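Local coordinates for probable sugar ABC transporter, sugar-binding protein (Streptococcus pneumoniae, PDB 2W7Y) that probably delivers sugars to an ABC transporter as its extracellular solute-binding protein, and binds the blood group A-trisaccharide, at residues Ala56-Asp61 and Glu343-Asn348; Gly137-Gln142 and Glu154-Met159; Leu210-Leu215 and Lys223-Pro228; Glu238-Leu243 and Ser420-Leu425. One frame throughout, in Å; residues are numbered along the deposited sequence.

Interaction 1. Residues Ala56-Asp61 and Glu343-Asn348; sequences AKTMRD and EKVGAN
A water molecule makes the polar link between Thr58 and Lys344: it lies 2.7 Å from Thr58 OG1 and donates to Lys344 O at 3.0 Å, while no direct hydrogen bond joins the helical segment 56-61 to the loop segment 343-348. Thr58 OG1 is also hydrogen-bonded to Pro54 O, one turn back in the same helix. OG1 sits beside the backbone N (chi1 -57°), which leaves CG2 anti to that nitrogen and turned to the loop, where this methyl rests 3.8 Å from Lys344 CB and 3.9 Å from Val345 CG2. Met59, a selenomethionine, approaches Val345 at about a right angle. Its chain bends at chi2 and brings SE to 3.7 Å from Val345 CG2; CE meets both valine branches, although crowding against Gln155 leaves the methyl position doubtful. Beyond Val345 and Gly346 the chain brings Ala347 to the galactose. Helix 54-69, which connects two parallel strands in a beta-alpha-beta crossover, lies beside the glycan pocket of this solute-binding protein, with the Met59 side chain about 6 Å from the galactose.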
loop_
_atom_site.group_PDB
_atom_site.type_symbol
_atom_site.label_atom_id
_atom_site.label_comp_id
_atom_site.label_asym_id
_atom_site.label_seq_id
_atom_site.Cartn_x
_atom_site.Cartn_y
_atom_site.Cartn_z
ATOM N N ALA A 56 -5.809 15.401 -0.995
ATOM C CA ALA A 56 -6.799 15.288 0.075
ATOM C C ALA A 56 -8.043 16.136 -0.206
ATOM O O ALA A 56 -9.171 15.672 -0.021
ATOM C CB ALA A 56 -6.181 15.670 1.409
ATOM N N LYS A 57 -7.821 17.367 -0.667
ATOM C CA LYS A 57 -8.886 18.303 -1.012
ATOM C C LYS A 57 -9.725 17.779 -2.179
ATOM O O LYS A 57 -10.956 17.878 -2.159
ATOM C CB LYS A 57 -8.285 19.671 -1.358
ATOM C CG LYS A 57 -9.140 20.865 -0.962
ATOM C CD LYS A 57 -10.162 21.214 -2.020
ATOM C CE LYS A 57 -11.177 22.207 -1.494
ATOM N NZ LYS A 57 -12.154 22.573 -2.547
ATOM N N THR A 58 -9.052 17.230 -3.192
ATOM C CA THR A 58 -9.715 16.590 -4.326
ATOM C C THR A 58 -10.641 15.469 -3.846
ATOM O O THR A 58 -11.796 15.394 -4.270
ATOM C CB THR A 58 -8.693 16.026 -5.335
ATOM O OG1 THR A 58 -7.823 17.076 -5.779
ATOM C CG2 THR A 58 -9.393 15.412 -6.540
HETATM N N MSE A 59 -10.132 14.621 -2.952
HETATM C CA MSE A 59 -10.908 13.519 -2.384
HETATM C C MSE A 59 -12.117 14.013 -1.598
HETATM O O MSE A 59 -13.216 13.492 -1.767
HETATM C CB MSE A 59 -10.035 12.645 -1.481
HETATM C CG MSE A 59 -8.931 11.897 -2.190
HETATM SE SE MSE A 59 -9.571 10.590 -3.481
HETATM C CE MSE A 59 -7.940 9.578 -3.588
ATOM N N ARG A 60 -11.900 15.016 -0.742
ATOM C CA ARG A 60 -12.975 15.637 0.044
ATOM C C ARG A 60 -14.040 16.287 -0.842
ATOM O O ARG A 60 -15.222 16.298 -0.487
ATOM C CB ARG A 60 -12.421 16.665 1.044
ATOM C CG ARG A 60 -11.601 16.065 2.182
ATOM C CD ARG A 60 -11.389 17.049 3.339
ATOM N NE ARG A 60 -10.666 18.261 2.949
ATOM C CZ ARG A 60 -9.343 18.394 2.953
ATOM N NH1 ARG A 60 -8.562 17.388 3.324
ATOM N NH2 ARG A 60 -8.796 19.544 2.582
ATOM N N ASP A 61 -13.617 16.827 -1.985
ATOM C CA ASP A 61 -14.551 17.371 -2.979
ATOM C C ASP A 61 -15.419 16.272 -3.583
ATOM O O ASP A 61 -16.615 16.468 -3.793
ATOM C CB ASP A 61 -13.809 18.135 -4.083
ATOM C CG ASP A 61 -13.298 19.494 -3.621
ATOM O OD1 ASP A 61 -13.772 19.997 -2.581
ATOM O OD2 ASP A 61 -12.420 20.061 -4.306
ATOM N N GLU A 343 -6.406 11.159 -12.929
ATOM C CA GLU A 343 -5.929 12.449 -13.455
ATOM C C GLU A 343 -5.635 13.526 -12.401
ATOM O O GLU A 343 -4.638 14.239 -12.513
ATOM C CB GLU A 343 -6.906 13.005 -14.498
ATOM C CG GLU A 343 -7.010 12.184 -15.777
ATOM C CD GLU A 343 -7.808 12.887 -16.862
ATOM O OE1 GLU A 343 -7.458 12.728 -18.052
ATOM O OE2 GLU A 343 -8.781 13.602 -16.536
ATOM N N LYS A 344 -6.514 13.662 -11.409
ATOM C CA LYS A 344 -6.357 14.671 -10.356
ATOM C C LYS A 344 -5.636 14.095 -9.143
ATOM O O LYS A 344 -4.639 14.652 -8.675
ATOM C CB LYS A 344 -7.715 15.249 -9.946
ATOM C CG LYS A 344 -8.085 16.549 -10.641
ATOM C CD LYS A 344 -8.556 16.325 -12.067
ATOM C CE LYS A 344 -8.612 17.634 -12.839
ATOM N NZ LYS A 344 -7.262 18.253 -12.988
ATOM N N VAL A 345 -6.168 12.993 -8.627
ATOM C CA VAL A 345 -5.466 12.169 -7.661
ATOM C C VAL A 345 -4.454 11.413 -8.505
ATOM O O VAL A 345 -4.808 10.847 -9.534
ATOM C CB VAL A 345 -6.432 11.165 -6.979
ATOM C CG1 VAL A 345 -5.704 10.326 -5.936
ATOM C CG2 VAL A 345 -7.640 11.891 -6.379
ATOM N N GLY A 346 -3.191 11.421 -8.119
ATOM C CA GLY A 346 -2.204 10.741 -8.957
ATOM C C GLY A 346 -2.076 9.283 -8.576
ATOM O O GLY A 346 -1.000 8.841 -8.203
ATOM N N ALA A 347 -3.178 8.539 -8.665
ATOM C CA ALA A 347 -3.208 7.140 -8.238
ATOM C C ALA A 347 -3.714 6.185 -9.320
ATOM O O ALA A 347 -4.262 6.618 -10.335
ATOM C CB ALA A 347 -4.032 7.001 -6.973
ATOM N N ASN A 348 -3.501 4.888 -9.098
ATOM C CA ASN A 348 -3.968 3.837 -9.999
ATOM C C ASN A 348 -5.422 3.455 -9.687
ATOM O O ASN A 348 -5.711 2.926 -8.611
ATOM C CB ASN A 348 -3.049 2.610 -9.924
ATOM C CG ASN A 348 -3.360 1.563 -10.998
ATOM O OD1 ASN A 348 -3.848 1.882 -12.082
ATOM N ND2 ASN A 348 -3.057 0.309 -10.698
HETATM O O HOH W 1 -5.268 16.406 -6.381
#

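Interaction 2. Residues Gly137-Gln142 and Glu154-Met159; sequences GLNYKQ and EQLFTM. With GAL (beta-D-galactopyranose), chain C; A2G (2-acetamido-2-deoxy-alpha-D-galactopyranose), chain B.
Leu138 and Leu156 mark the nearest approach of the two backbones, 7.6 Å from Leu138 CA to Leu156 CA, where the segment holding helix 139-142 passes the chain that leads to strand 157-164. Gly137 breaks the preceding helix 133-136 with a positive phi of 56°, and Phe157 is the centre of a weakly bonded inverse gamma turn. Across the contact Leu156 CD1 does the touching: it sits 4.2 Å from Leu138 CB and 4.0 Å from Asn139 ND2. The leucine methyl thus packs against an amide nitrogen that is already hydrogen-bonded, to Val136 O and His153 O. The neighbours of Leu156 serve the bound glycan. Gln155 leaves the main chain with CG beside the backbone N (chi1 -68°), then runs extended, and NE2 gives galactose O6 a bent, weak hydrogen bond of 2.8 Å; the exact setting of the amide is less sure, because OE1 crowds the Met59 methyl. CB of Gln155 lies 3.3 Å from galactose O6. Phe157 brings CE1 obliquely to within 3.5 Å of galactose O4, while O7 of the N-acetylgalactosamine meets the ring edge 3.4 Å from CZ. An edge-to-face contact with Trp282, which also binds this sugar, further packs the phenylalanine. Leu138 lies against Ser305 of strand 302-306, an antiparallel partner of strand 157-164, while Tyr140 packs on Lys124 and Ile127 of helix 124-129.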
loop_
_atom_site.group_PDB
_atom_site.type_symbol
_atom_site.label_atom_id
_atom_site.label_comp_id
_atom_site.label_asym_id
_atom_site.label_seq_id
_atom_site.Cartn_x
_atom_site.Cartn_y
_atom_site.Cartn_z
ATOM N N GLY A 137 -12.293 -4.019 -10.115
ATOM C CA GLY A 137 -11.047 -4.548 -10.662
ATOM C C GLY A 137 -10.393 -5.642 -9.844
ATOM O O GLY A 137 -11.000 -6.683 -9.587
ATOM N N LEU A 138 -9.152 -5.386 -9.432
ATOM C CA LEU A 138 -8.337 -6.340 -8.677
ATOM C C LEU A 138 -8.943 -6.739 -7.321
ATOM O O LEU A 138 -8.683 -7.839 -6.832
ATOM C CB LEU A 138 -6.908 -5.795 -8.502
ATOM C CG LEU A 138 -5.807 -6.702 -7.938
ATOM C CD1 LEU A 138 -5.596 -7.943 -8.802
ATOM C CD2 LEU A 138 -4.505 -5.931 -7.798
ATOM N N ASN A 139 -9.746 -5.849 -6.730
ATOM C CA ASN A 139 -10.476 -6.142 -5.486
ATOM C C ASN A 139 -11.331 -7.403 -5.587
ATOM O O ASN A 139 -11.444 -8.157 -4.620
ATOM C CB ASN A 139 -11.382 -4.970 -5.079
ATOM C CG ASN A 139 -10.607 -3.757 -4.617
ATOM O OD1 ASN A 139 -10.107 -3.710 -3.490
ATOM N ND2 ASN A 139 -10.517 -2.754 -5.484
ATOM N N TYR A 140 -11.921 -7.619 -6.763
ATOM C CA TYR A 140 -12.886 -8.693 -6.980
ATOM C C TYR A 140 -12.331 -10.081 -6.674
ATOM O O TYR A 140 -12.970 -10.859 -5.969
ATOM C CB TYR A 140 -13.456 -8.642 -8.405
ATOM C CG TYR A 140 -14.692 -9.500 -8.589
ATOM C CD1 TYR A 140 -15.949 -9.040 -8.190
ATOM C CD2 TYR A 140 -14.603 -10.776 -9.139
ATOM C CE1 TYR A 140 -17.085 -9.823 -8.343
ATOM C CE2 TYR A 140 -15.738 -11.568 -9.300
ATOM C CZ TYR A 140 -16.973 -11.082 -8.900
ATOM O OH TYR A 140 -18.097 -11.859 -9.057
ATOM N N LYS A 141 -11.149 -10.385 -7.201
ATOM C CA LYS A 141 -10.513 -11.682 -6.970
ATOM C C LYS A 141 -9.691 -11.700 -5.680
ATOM O O LYS A 141 -9.752 -12.664 -4.911
ATOM C CB LYS A 141 -9.642 -12.065 -8.157
ATOM N N GLN A 142 -8.939 -10.626 -5.447
ATOM C CA GLN A 142 -7.949 -10.582 -4.370
ATOM C C GLN A 142 -8.520 -10.296 -2.974
ATOM O O GLN A 142 -8.007 -10.807 -1.979
ATOM C CB GLN A 142 -6.859 -9.574 -4.708
ATOM C CG GLN A 142 -5.478 -10.034 -4.319
ATOM C CD GLN A 142 -4.521 -8.884 -4.146
ATOM O OE1 GLN A 142 -3.445 -8.855 -4.756
ATOM N NE2 GLN A 142 -4.904 -7.921 -3.311
ATOM N N GLU A 154 -10.743 1.827 -3.862
ATOM C CA GLU A 154 -10.888 2.577 -5.121
ATOM C C GLU A 154 -9.559 2.939 -5.791
ATOM O O GLU A 154 -9.523 3.239 -6.984
ATOM C CB GLU A 154 -11.758 3.835 -4.948
ATOM C CG GLU A 154 -12.070 4.229 -3.518
ATOM C CD GLU A 154 -11.202 5.337 -2.954
ATOM O OE1 GLU A 154 -10.093 5.607 -3.461
ATOM O OE2 GLU A 154 -11.651 5.944 -1.960
ATOM N N GLN A 155 -8.483 2.923 -5.010
ATOM C CA GLN A 155 -7.133 3.108 -5.520
ATOM C C GLN A 155 -6.362 1.826 -5.272
ATOM O O GLN A 155 -6.295 1.357 -4.140
ATOM C CB GLN A 155 -6.437 4.233 -4.771
ATOM C CG GLN A 155 -6.996 5.606 -5.004
ATOM C CD GLN A 155 -6.534 6.591 -3.956
ATOM O OE1 GLN A 155 -7.348 7.154 -3.239
ATOM N NE2 GLN A 155 -5.223 6.797 -3.854
ATOM N N LEU A 156 -5.778 1.263 -6.323
ATOM C CA LEU A 156 -5.031 0.019 -6.204
ATOM C C LEU A 156 -3.682 0.200 -5.513
ATOM O O LEU A 156 -3.000 1.203 -5.710
ATOM C CB LEU A 156 -4.845 -0.613 -7.585
ATOM C CG LEU A 156 -5.779 -1.738 -8.041
ATOM C CD1 LEU A 156 -7.132 -1.769 -7.320
ATOM C CD2 LEU A 156 -5.959 -1.674 -9.545
ATOM N N PHE A 157 -3.310 -0.789 -4.703
ATOM C CA PHE A 157 -2.027 -0.795 -4.015
ATOM C C PHE A 157 -0.929 -1.264 -4.971
ATOM O O PHE A 157 -0.269 -2.286 -4.749
ATOM C CB PHE A 157 -2.085 -1.668 -2.756
ATOM C CG PHE A 157 -1.307 -1.104 -1.600
ATOM C CD1 PHE A 157 -1.925 -0.270 -0.674
ATOM C CD2 PHE A 157 0.048 -1.383 -1.449
ATOM C CE1 PHE A 157 -1.212 0.268 0.391
ATOM C CE2 PHE A 157 0.763 -0.850 -0.386
ATOM C CZ PHE A 157 0.138 -0.021 0.534
ATOM N N THR A 158 -0.754 -0.492 -6.040
ATOM C CA THR A 158 0.208 -0.778 -7.093
ATOM C C THR A 158 1.528 -0.138 -6.691
ATOM O O THR A 158 1.635 1.088 -6.619
ATOM C CB THR A 158 -0.299 -0.226 -8.447
ATOM O OG1 THR A 158 -1.617 -0.726 -8.691
ATOM C CG2 THR A 158 0.624 -0.622 -9.608
HETATM N N MSE A 159 2.525 -0.973 -6.418
HETATM C CA MSE A 159 3.766 -0.491 -5.817
HETATM C C MSE A 159 5.070 -1.067 -6.385
HETATM O O MSE A 159 5.346 -2.265 -6.262
HETATM C CB MSE A 159 3.710 -0.681 -4.299
HETATM C CG MSE A 159 5.042 -0.532 -3.598
HETATM SE SE MSE A 159 4.828 -0.244 -1.697
HETATM C CE MSE A 159 3.665 -1.730 -1.270
HETATM C C1 GAL C . -3.382 6.658 -0.224
HETATM C C2 GAL C . -2.738 6.019 1.007
HETATM C C3 GAL C . -1.654 5.019 0.595
HETATM C C4 GAL C . -2.145 4.058 -0.493
HETATM C C5 GAL C . -2.733 4.875 -1.652
HETATM C C6 GAL C . -3.254 4.029 -2.816
HETATM O O1 GAL C . -4.543 7.349 0.177
HETATM O O2 GAL C . -2.181 7.051 1.795
HETATM O O3 GAL C . -1.198 4.313 1.726
HETATM O O4 GAL C . -3.099 3.182 0.063
HETATM O O5 GAL C . -3.784 5.690 -1.170
HETATM O O6 GAL C . -3.282 4.825 -3.987
HETATM O O5 A2G B . 1.140 4.734 1.503
HETATM C C1 A2G B . 0.045 3.854 1.872
HETATM C C2 A2G B . 0.407 3.190 3.191
HETATM N N2 A2G B . -0.668 2.312 3.656
HETATM C C3 A2G B . 0.627 4.266 4.263
HETATM O O3 A2G B . 0.874 3.657 5.532
HETATM C C4 A2G B . 1.766 5.203 3.856
HETATM O O4 A2G B . 3.003 4.481 3.796
HETATM C C5 A2G B . 1.442 5.800 2.480
HETATM C C6 A2G B . 2.574 6.684 1.963
HETATM O O6 A2G B . 2.253 7.100 0.634
HETATM C C7 A2G B . -0.450 1.042 3.976
HETATM O O7 A2G B . 0.638 0.473 3.890
HETATM C C8 A2G B . -1.691 0.300 4.463
#

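Interaction 3. Residues Leu210-Leu215 and Lys223-Pro228; sequences LFNTVL and KLLDKP
Leu215 CA and Leu225 CA, 8.4 Å apart, are the nearest points of the two backbones, where helix 207-215 faces the turn that leaves helix 219-224. Three leucines and an asparagine make the contact. Leu215 carries CG anti to the backbone N (chi1 -163°) and divides its two methyls between neighbouring residues: CD1 meets Leu224 CD2 at 4.1 Å, the side chains lying roughly perpendicular, and CD2 reaches 3.9 Å from Leu225 CG. Leu225 also points at the helix and meets Asn212, its CD1 lying 3.7 Å from both Asn212 ND2 and Asn212 O, with CD2 a little farther from the amide nitrogen. The asparagine amide is engaged at both ends, ND2 with Pro386 O and OD1 with Val388 N, which fixes its rotation in this buried setting beside a leucine. Helix 388-392 closes over the contact: Trp392 packs on Leu215 and Leu225 and bonds through NE1 to Leu224 O, while helices 182-193 and 237-252 pack against other residues of segment 210-215.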
loop_
_atom_site.group_PDB
_atom_site.type_symbol
_atom_site.label_atom_id
_atom_site.label_comp_id
_atom_site.label_asym_id
_atom_site.label_seq_id
_atom_site.Cartn_x
_atom_site.Cartn_y
_atom_site.Cartn_z
ATOM N N LEU A 210 10.726 -4.532 1.079
ATOM C CA LEU A 210 11.896 -5.332 0.713
ATOM C C LEU A 210 11.707 -6.807 1.066
ATOM O O LEU A 210 12.056 -7.680 0.273
ATOM C CB LEU A 210 13.170 -4.783 1.362
ATOM C CG LEU A 210 13.770 -3.473 0.826
ATOM C CD1 LEU A 210 14.962 -3.053 1.670
ATOM C CD2 LEU A 210 14.169 -3.596 -0.640
ATOM N N PHE A 211 11.154 -7.076 2.250
ATOM C CA PHE A 211 10.818 -8.441 2.678
ATOM C C PHE A 211 9.746 -9.065 1.776
ATOM O O PHE A 211 9.890 -10.205 1.332
ATOM C CB PHE A 211 10.358 -8.460 4.144
ATOM C CG PHE A 211 9.872 -9.816 4.622
ATOM C CD1 PHE A 211 10.778 -10.813 4.987
ATOM C CD2 PHE A 211 8.507 -10.088 4.716
ATOM C CE1 PHE A 211 10.326 -12.069 5.428
ATOM C CE2 PHE A 211 8.048 -11.332 5.158
ATOM C CZ PHE A 211 8.958 -12.325 5.516
ATOM N N ASN A 212 8.682 -8.305 1.525
ATOM C CA ASN A 212 7.563 -8.722 0.687
ATOM C C ASN A 212 8.010 -9.171 -0.698
ATOM O O ASN A 212 7.536 -10.187 -1.218
ATOM C CB ASN A 212 6.582 -7.554 0.539
ATOM C CG ASN A 212 5.135 -7.996 0.351
ATOM O OD1 ASN A 212 4.224 -7.315 0.810
ATOM N ND2 ASN A 212 4.916 -9.113 -0.335
ATOM N N THR A 213 8.933 -8.409 -1.284
ATOM C CA THR A 213 9.377 -8.650 -2.653
ATOM C C THR A 213 10.491 -9.690 -2.772
ATOM O O THR A 213 10.549 -10.408 -3.772
ATOM C CB THR A 213 9.760 -7.339 -3.388
ATOM O OG1 THR A 213 10.693 -6.580 -2.604
ATOM C CG2 THR A 213 8.527 -6.497 -3.640
ATOM N N VAL A 214 11.359 -9.782 -1.764
ATOM C CA VAL A 214 12.463 -10.754 -1.798
ATOM C C VAL A 214 11.949 -12.172 -1.556
ATOM O O VAL A 214 12.533 -13.143 -2.036
ATOM C CB VAL A 214 13.649 -10.381 -0.843
ATOM C CG1 VAL A 214 13.339 -10.720 0.613
ATOM C CG2 VAL A 214 14.937 -11.071 -1.292
ATOM N N LEU A 215 10.844 -12.274 -0.824
ATOM C CA LEU A 215 10.148 -13.537 -0.638
ATOM C C LEU A 215 9.583 -14.019 -1.979
ATOM O O LEU A 215 9.638 -15.208 -2.289
ATOM C CB LEU A 215 9.041 -13.377 0.412
ATOM C CG LEU A 215 8.427 -14.615 1.075
ATOM C CD1 LEU A 215 9.447 -15.387 1.907
ATOM C CD2 LEU A 215 7.253 -14.198 1.939
ATOM N N LYS A 223 4.025 -18.773 -3.096
ATOM C CA LYS A 223 2.858 -19.523 -2.621
ATOM C C LYS A 223 2.589 -19.312 -1.124
ATOM O O LYS A 223 1.460 -19.482 -0.660
ATOM C CB LYS A 223 2.951 -21.012 -2.988
ATOM C CG LYS A 223 4.128 -21.770 -2.394
ATOM C CD LYS A 223 4.091 -23.231 -2.834
ATOM C CE LYS A 223 5.192 -24.049 -2.173
ATOM N NZ LYS A 223 5.190 -25.467 -2.628
ATOM N N LEU A 224 3.632 -18.941 -0.385
ATOM C CA LEU A 224 3.497 -18.457 0.990
ATOM C C LEU A 224 2.587 -17.235 1.058
ATOM O O LEU A 224 1.777 -17.115 1.975
ATOM C CB LEU A 224 4.875 -18.107 1.570
ATOM C CG LEU A 224 5.514 -18.932 2.694
ATOM C CD1 LEU A 224 5.269 -20.440 2.578
ATOM C CD2 LEU A 224 7.002 -18.620 2.780
ATOM N N LEU A 225 2.731 -16.342 0.077
ATOM C CA LEU A 225 1.921 -15.126 -0.035
ATOM C C LEU A 225 0.583 -15.330 -0.769
ATOM O O LEU A 225 -0.080 -14.356 -1.131
ATOM C CB LEU A 225 2.733 -14.009 -0.709
ATOM C CG LEU A 225 3.920 -13.411 0.059
ATOM C CD1 LEU A 225 4.881 -12.721 -0.912
ATOM C CD2 LEU A 225 3.452 -12.429 1.140
ATOM N N ASP A 226 0.203 -16.589 -0.984
ATOM C CA ASP A 226 -1.083 -16.951 -1.594
ATOM C C ASP A 226 -2.127 -17.313 -0.538
ATOM O O ASP A 226 -3.331 -17.224 -0.777
ATOM C CB ASP A 226 -0.909 -18.147 -2.535
ATOM C CG ASP A 226 -0.847 -17.750 -3.999
ATOM O OD1 ASP A 226 -1.810 -17.124 -4.504
ATOM O OD2 ASP A 226 0.158 -18.092 -4.659
ATOM N N LYS A 227 -1.650 -17.745 0.624
ATOM C CA LYS A 227 -2.513 -18.205 1.706
ATOM C C LYS A 227 -2.222 -17.412 2.985
ATOM O O LYS A 227 -1.213 -16.704 3.050
ATOM C CB LYS A 227 -2.282 -19.704 1.952
ATOM C CG LYS A 227 -2.468 -20.611 0.734
ATOM C CD LYS A 227 -3.939 -20.764 0.338
ATOM C CE LYS A 227 -4.120 -21.828 -0.739
ATOM N NZ LYS A 227 -3.536 -21.420 -2.051
ATOM N N PRO A 228 -3.117 -17.504 3.996
ATOM C CA PRO A 228 -2.771 -17.041 5.341
ATOM C C PRO A 228 -1.490 -17.700 5.863
ATOM O O PRO A 228 -1.155 -18.818 5.461
ATOM C CB PRO A 228 -3.970 -17.488 6.183
ATOM C CG PRO A 228 -5.100 -17.533 5.230
ATOM C CD PRO A 228 -4.508 -17.998 3.933
#

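Interaction 4. Residues Glu238-Leu243 and Ser420-Leu425; sequences EFADAL and STQDVL
Lys417 O is gripped by two hydroxyls, Thr421 OG1 and Ser420 OG. The threonine bond holds OG1 beside its own backbone N (chi1 -65°), with CG2 anti to that nitrogen, and this methyl of Thr421 meets Leu243 CD2 tip to tip at 3.8 Å. Segments 238-243 and 420-425 are both helical; their axes pass 11.3 Å apart with their N-to-C directions 125° from one another. Helix 414-427, the last of the chain, packs back on mid-chain helix 237-252, so that the contact joins segments 177 residues apart in this solute-binding protein. CG of Gln422 sits between the backbone N and the carbonyl carbon (chi1 54°), and the chain then extends to place NE2 4.1 Å from Ala240 CB. The same nitrogen is hydrogen-bonded to Ile234 O, so the amide touches the alanine while bonded to the loop before helix 237-252. Leu425 CD2 approaches the Phe239 ring at its edge, 4.4 Å from CE2. Phe239 also makes an edge-to-face contact with Phe211, and Leu425 packs on Ala399 and Ile400 of helix 394-406.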
loop_
_atom_site.group_PDB
_atom_site.type_symbol
_atom_site.label_atom_id
_atom_site.label_comp_id
_atom_site.label_asym_id
_atom_site.label_seq_id
_atom_site.Cartn_x
_atom_site.Cartn_y
_atom_site.Cartn_z
ATOM N N GLU A 238 12.872 -20.222 2.984
ATOM C CA GLU A 238 12.602 -19.002 2.225
ATOM C C GLU A 238 12.171 -17.831 3.113
ATOM O O GLU A 238 12.628 -16.707 2.917
ATOM C CB GLU A 238 11.549 -19.256 1.138
ATOM C CG GLU A 238 12.010 -20.174 0.005
ATOM C CD GLU A 238 11.847 -21.651 0.322
ATOM O OE1 GLU A 238 11.279 -21.984 1.386
ATOM O OE2 GLU A 238 12.286 -22.485 -0.501
ATOM N N PHE A 239 11.292 -18.102 4.077
ATOM C CA PHE A 239 10.841 -17.103 5.048
ATOM C C PHE A 239 11.996 -16.626 5.928
ATOM O O PHE A 239 12.127 -15.428 6.193
ATOM C CB PHE A 239 9.725 -17.679 5.926
ATOM C CG PHE A 239 8.908 -16.639 6.649
ATOM C CD1 PHE A 239 7.678 -16.235 6.147
ATOM C CD2 PHE A 239 9.359 -16.077 7.845
ATOM C CE1 PHE A 239 6.916 -15.280 6.810
ATOM C CE2 PHE A 239 8.602 -15.113 8.513
ATOM C CZ PHE A 239 7.380 -14.715 7.993
ATOM N N ALA A 240 12.824 -17.569 6.375
ATOM C CA ALA A 240 13.971 -17.273 7.237
ATOM C C ALA A 240 15.085 -16.530 6.501
ATOM O O ALA A 240 15.689 -15.614 7.064
ATOM C CB ALA A 240 14.508 -18.546 7.879
ATOM N N ASP A 241 15.351 -16.931 5.256
ATOM C CA ASP A 241 16.361 -16.275 4.416
ATOM C C ASP A 241 15.984 -14.842 4.059
ATOM O O ASP A 241 16.838 -13.959 4.061
ATOM C CB ASP A 241 16.617 -17.065 3.126
ATOM C CG ASP A 241 17.272 -18.407 3.374
ATOM O OD1 ASP A 241 17.272 -19.233 2.433
ATOM O OD2 ASP A 241 17.775 -18.646 4.497
ATOM N N ALA A 242 14.710 -14.623 3.740
ATOM C CA ALA A 242 14.214 -13.296 3.381
ATOM C C ALA A 242 14.377 -12.338 4.560
ATOM O O ALA A 242 14.943 -11.252 4.425
ATOM C CB ALA A 242 12.755 -13.377 2.945
ATOM N N LEU A 243 13.886 -12.773 5.717
ATOM C CA LEU A 243 14.030 -12.056 6.974
ATOM C C LEU A 243 15.486 -11.641 7.214
ATOM O O LEU A 243 15.756 -10.478 7.517
ATOM C CB LEU A 243 13.527 -12.949 8.113
ATOM C CG LEU A 243 12.607 -12.434 9.222
ATOM C CD1 LEU A 243 11.499 -11.501 8.708
ATOM C CD2 LEU A 243 12.011 -13.626 9.956
ATOM N N SER A 420 14.052 -15.065 16.886
ATOM C CA SER A 420 13.115 -14.469 17.841
ATOM C C SER A 420 11.932 -13.806 17.126
ATOM O O SER A 420 10.831 -13.740 17.676
ATOM C CB SER A 420 13.823 -13.488 18.794
ATOM O OG SER A 420 13.908 -12.179 18.253
ATOM N N THR A 421 12.170 -13.322 15.908
ATOM C CA THR A 421 11.110 -12.769 15.067
ATOM C C THR A 421 10.118 -13.861 14.675
ATOM O O THR A 421 8.904 -13.664 14.771
ATOM C CB THR A 421 11.676 -12.074 13.804
ATOM O OG1 THR A 421 12.450 -10.935 14.201
ATOM C CG2 THR A 421 10.556 -11.622 12.872
ATOM N N GLN A 422 10.633 -15.014 14.254
ATOM C CA GLN A 422 9.764 -16.137 13.906
ATOM C C GLN A 422 9.087 -16.753 15.135
ATOM O O GLN A 422 8.026 -17.360 15.016
ATOM C CB GLN A 422 10.464 -17.175 13.002
ATOM C CG GLN A 422 11.783 -17.742 13.490
ATOM C CD GLN A 422 12.661 -18.284 12.360
ATOM O OE1 GLN A 422 13.874 -18.414 12.518
ATOM N NE2 GLN A 422 12.051 -18.597 11.222
ATOM N N ASP A 423 9.687 -16.564 16.310
ATOM C CA ASP A 423 9.052 -16.925 17.580
ATOM C C ASP A 423 7.835 -16.038 17.861
ATOM O O ASP A 423 6.800 -16.521 18.334
ATOM C CB ASP A 423 10.054 -16.824 18.739
ATOM C CG ASP A 423 11.008 -18.017 18.812
ATOM O OD1 ASP A 423 11.897 -18.009 19.695
ATOM O OD2 ASP A 423 10.873 -18.960 18.002
ATOM N N VAL A 424 7.971 -14.745 17.566
ATOM C CA VAL A 424 6.900 -13.761 17.746
ATOM C C VAL A 424 5.723 -14.005 16.788
ATOM O O VAL A 424 4.559 -13.889 17.185
ATOM C CB VAL A 424 7.443 -12.299 17.621
ATOM C CG1 VAL A 424 6.315 -11.285 17.416
ATOM C CG2 VAL A 424 8.269 -11.924 18.853
ATOM N N LEU A 425 6.033 -14.358 15.540
ATOM C CA LEU A 425 5.007 -14.617 14.523
ATOM C C LEU A 425 4.133 -15.841 14.814
ATOM O O LEU A 425 2.925 -15.811 14.571
ATOM C CB LEU A 425 5.627 -14.728 13.124
ATOM C CG LEU A 425 5.780 -13.497 12.212
ATOM C CD1 LEU A 425 4.834 -12.333 12.570
ATOM C CD2 LEU A 425 7.217 -13.029 12.144
#

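Overall arrangement
Interactions 1 and 2 border the glycan directly and touch one another, although their centres are about 17 Å apart: Asn348 ND2 lies 2.7 Å from Thr158 OG1 and Asn348 O 2.8 Å from Leu156 N, both probable hydrogen bonds, and Ala347 packs on Gln155 beside the galactose. Interaction 3 is farther back, the side chain of Asn212 being about 9 Å from the bound A2G (2-acetamido-2-deoxy-alpha-D-galactopyranose). It joins interaction 4, centres about 12 Å apart, through Phe211 CE1 against Leu243 CD1 at 3.5 Å and Val214 CG1 against Ala242 CB at 3.6 Å. Interactions 1 and 4 lie on opposite sides of the chain's centre, about 38 Å apart between centres, and their segments alternate along the chain.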